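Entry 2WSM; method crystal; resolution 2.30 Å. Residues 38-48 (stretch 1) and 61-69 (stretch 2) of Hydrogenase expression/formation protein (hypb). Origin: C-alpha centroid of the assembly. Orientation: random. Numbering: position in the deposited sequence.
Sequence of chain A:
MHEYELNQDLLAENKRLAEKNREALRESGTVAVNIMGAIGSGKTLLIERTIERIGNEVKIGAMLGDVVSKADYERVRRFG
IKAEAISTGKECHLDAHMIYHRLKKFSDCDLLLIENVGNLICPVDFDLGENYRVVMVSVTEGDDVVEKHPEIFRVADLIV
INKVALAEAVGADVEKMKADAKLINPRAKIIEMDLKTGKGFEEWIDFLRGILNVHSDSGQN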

# COMPACT_ATOMS: atom_id res chain seq x y z
N ALA A 38 7.22 6.47 -5.54
CA ALA A 38 6.90 7.59 -4.68
C ALA A 38 6.91 8.88 -5.49
O ALA A 38 7.49 8.95 -6.57
CB ALA A 38 7.89 7.68 -3.52
N ILE A 39 6.25 9.89 -4.96
CA ILE A 39 6.31 11.20 -5.57
C ILE A 39 7.79 11.59 -5.52
O ILE A 39 8.48 11.30 -4.54
CB ILE A 39 5.39 12.20 -4.83
CG1 ILE A 39 5.10 13.42 -5.71
CG2 ILE A 39 5.99 12.60 -3.49
CD1 ILE A 39 3.98 14.31 -5.17
N GLY A 40 8.28 12.20 -6.59
CA GLY A 40 9.69 12.56 -6.66
C GLY A 40 10.58 11.44 -7.17
O GLY A 40 11.80 11.60 -7.26
N SER A 41 9.99 10.30 -7.50
CA SER A 41 10.78 9.19 -8.04
C SER A 41 11.08 9.44 -9.51
O SER A 41 11.92 8.76 -10.11
CB SER A 41 10.09 7.84 -7.82
OG SER A 41 8.82 7.80 -8.44
N GLY A 42 10.40 10.43 -10.09
CA GLY A 42 10.66 10.88 -11.45
C GLY A 42 9.82 10.22 -12.53
O GLY A 42 10.27 10.07 -13.66
N LYS A 43 8.60 9.82 -12.18
CA LYS A 43 7.74 9.10 -13.12
C LYS A 43 7.33 9.98 -14.30
O LYS A 43 7.31 9.54 -15.44
CB LYS A 43 6.49 8.58 -12.40
CG LYS A 43 6.78 7.64 -11.24
CD LYS A 43 5.52 7.28 -10.47
CE LYS A 43 5.03 8.47 -9.65
NZ LYS A 43 3.90 8.10 -8.78
N THR A 44 6.98 11.23 -14.00
CA THR A 44 6.51 12.15 -15.03
C THR A 44 7.59 12.47 -16.06
O THR A 44 7.33 12.45 -17.26
CB THR A 44 5.99 13.46 -14.40
OG1 THR A 44 4.89 13.16 -13.54
CG2 THR A 44 5.52 14.44 -15.47
N LEU A 45 8.79 12.78 -15.58
CA LEU A 45 9.89 13.12 -16.48
C LEU A 45 10.26 11.94 -17.37
O LEU A 45 10.49 12.11 -18.57
CB LEU A 45 11.12 13.60 -15.70
CG LEU A 45 12.34 13.98 -16.54
CD1 LEU A 45 11.98 15.05 -17.56
CD2 LEU A 45 13.49 14.46 -15.67
N LEU A 46 10.31 10.75 -16.78
CA LEU A 46 10.59 9.55 -17.57
C LEU A 46 9.56 9.38 -18.69
O LEU A 46 9.91 9.00 -19.81
CB LEU A 46 10.62 8.30 -16.69
CG LEU A 46 10.90 7.00 -17.45
CD1 LEU A 46 12.29 7.02 -18.09
CD2 LEU A 46 10.76 5.79 -16.54
N ILE A 47 8.30 9.67 -18.38
CA ILE A 47 7.24 9.55 -19.37
C ILE A 47 7.39 10.58 -20.50
O ILE A 47 7.27 10.25 -21.68
CB ILE A 47 5.85 9.66 -18.72
CG1 ILE A 47 5.54 8.40 -17.91
CG2 ILE A 47 4.76 9.89 -19.78
CD1 ILE A 47 4.25 8.50 -17.07
N GLU A 48 7.68 11.82 -20.13
CA GLU A 48 7.92 12.86 -21.13
C GLU A 48 9.11 12.49 -22.01
O GLU A 48 8.99 12.43 -23.23
CB GLU A 48 8.16 14.21 -20.46
CG GLU A 48 7.00 14.66 -19.58
CD GLU A 48 7.39 15.70 -18.55
OE1 GLU A 48 8.59 15.76 -18.19
OE2 GLU A 48 6.51 16.46 -18.10
N GLY A 61 -0.06 6.93 -25.35
CA GLY A 61 -1.02 7.58 -24.48
C GLY A 61 -0.46 7.68 -23.07
O GLY A 61 0.39 6.88 -22.67
N ALA A 62 -0.93 8.67 -22.32
CA ALA A 62 -0.48 8.86 -20.95
C ALA A 62 -1.66 9.10 -20.01
O ALA A 62 -2.48 9.98 -20.24
CB ALA A 62 0.51 10.00 -20.87
N MET A 63 -1.73 8.31 -18.95
CA MET A 63 -2.69 8.51 -17.88
C MET A 63 -1.94 8.87 -16.61
O MET A 63 -1.21 8.05 -16.05
CB MET A 63 -3.52 7.24 -17.68
CG MET A 63 -4.30 6.83 -18.93
SD MET A 63 -5.45 5.47 -18.66
CE MET A 63 -6.60 6.23 -17.51
N LEU A 64 -2.11 10.11 -16.16
CA LEU A 64 -1.34 10.62 -15.03
C LEU A 64 -2.13 10.59 -13.74
O LEU A 64 -3.03 11.40 -13.53
CB LEU A 64 -0.86 12.04 -15.32
CG LEU A 64 -0.02 12.22 -16.59
CD1 LEU A 64 0.39 13.67 -16.74
CD2 LEU A 64 1.23 11.31 -16.57
N GLY A 65 -1.77 9.65 -12.87
CA GLY A 65 -2.43 9.47 -11.59
C GLY A 65 -1.78 10.19 -10.42
O GLY A 65 -2.31 10.15 -9.31
N ASP A 66 -0.63 10.82 -10.64
CA ASP A 66 -0.13 11.79 -9.67
C ASP A 66 -0.56 13.17 -10.13
O ASP A 66 -0.73 13.40 -11.33
CB ASP A 66 1.40 11.71 -9.54
CG ASP A 66 1.85 11.08 -8.23
OD1 ASP A 66 3.00 10.63 -8.15
OD2 ASP A 66 1.04 11.05 -7.28
N VAL A 67 -0.78 14.09 -9.20
CA VAL A 67 -1.10 15.45 -9.60
C VAL A 67 0.08 16.01 -10.37
O VAL A 67 1.22 15.98 -9.90
CB VAL A 67 -1.45 16.38 -8.41
CG1 VAL A 67 -1.56 17.82 -8.89
CG2 VAL A 67 -2.74 15.93 -7.74
N VAL A 68 -0.19 16.52 -11.56
CA VAL A 68 0.86 17.07 -12.41
C VAL A 68 0.65 18.56 -12.62
O VAL A 68 -0.48 19.02 -12.83
CB VAL A 68 0.92 16.33 -13.76
CG1 VAL A 68 1.75 17.11 -14.75
CG2 VAL A 68 1.48 14.92 -13.56
N SER A 69 1.74 19.32 -12.54
CA SER A 69 1.69 20.77 -12.72
C SER A 69 1.21 21.13 -14.12
O SER A 69 1.17 20.27 -15.01
CB SER A 69 3.08 21.36 -12.50
OG SER A 69 3.92 21.05 -13.59

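Stretch 2 begins as the closing residues of a strand, 61-64, and then leaves it as a loop; stretch 1 passes from a turn into a helix that starts at K43. The CA atoms pair I47 with A62, T44 with V68 and I39 with D66, and the two stretches bury 288 Å² between them, counting both sides.

G61 lies out of reach of the helix. A62 points toward it, and its methyl CB lies 4.4 Å from CG2 of I47, a light apolar contact for which a small side chain is enough, since CA of A62 and CA of I47 stand 7.9 Å apart. In the alternation usual for a strand, M63 points away and makes no contact. L64 starts sideways, but its end comes nearer: with chi1 m and chi2 t, CD2 reaches to 4.2 Å from CD1 of I47. The branched isoleucine thus meets two strand residues, CG2 at A62 and CD1 at L64, in a buried, purely hydrocarbon patch.

Beyond G65, which makes no contact, the chemistry changes. D66 points toward stretch 1, and its OD1 accepts a hydrogen bond from NZ of K43 at 2.8 Å, part of a salt bridge. Lysine suits this place because its long chain carries the charge from the first turn of the helix across to the loop; burial of both residues makes pairing the charges valuable. OD2 is hydrogen-bonded elsewhere in the structure. I39 borders the same carboxylate, its CA 4.2 Å from OD1 of D66.

V67 turns sideways, whereas V68 points toward the helix and sets CG2 3.8 Å from OG1 of T44, a van der Waals contact; that hydroxyl finds its hydrogen bond elsewhere. S69 ends the stretch as the N-cap of the next helix.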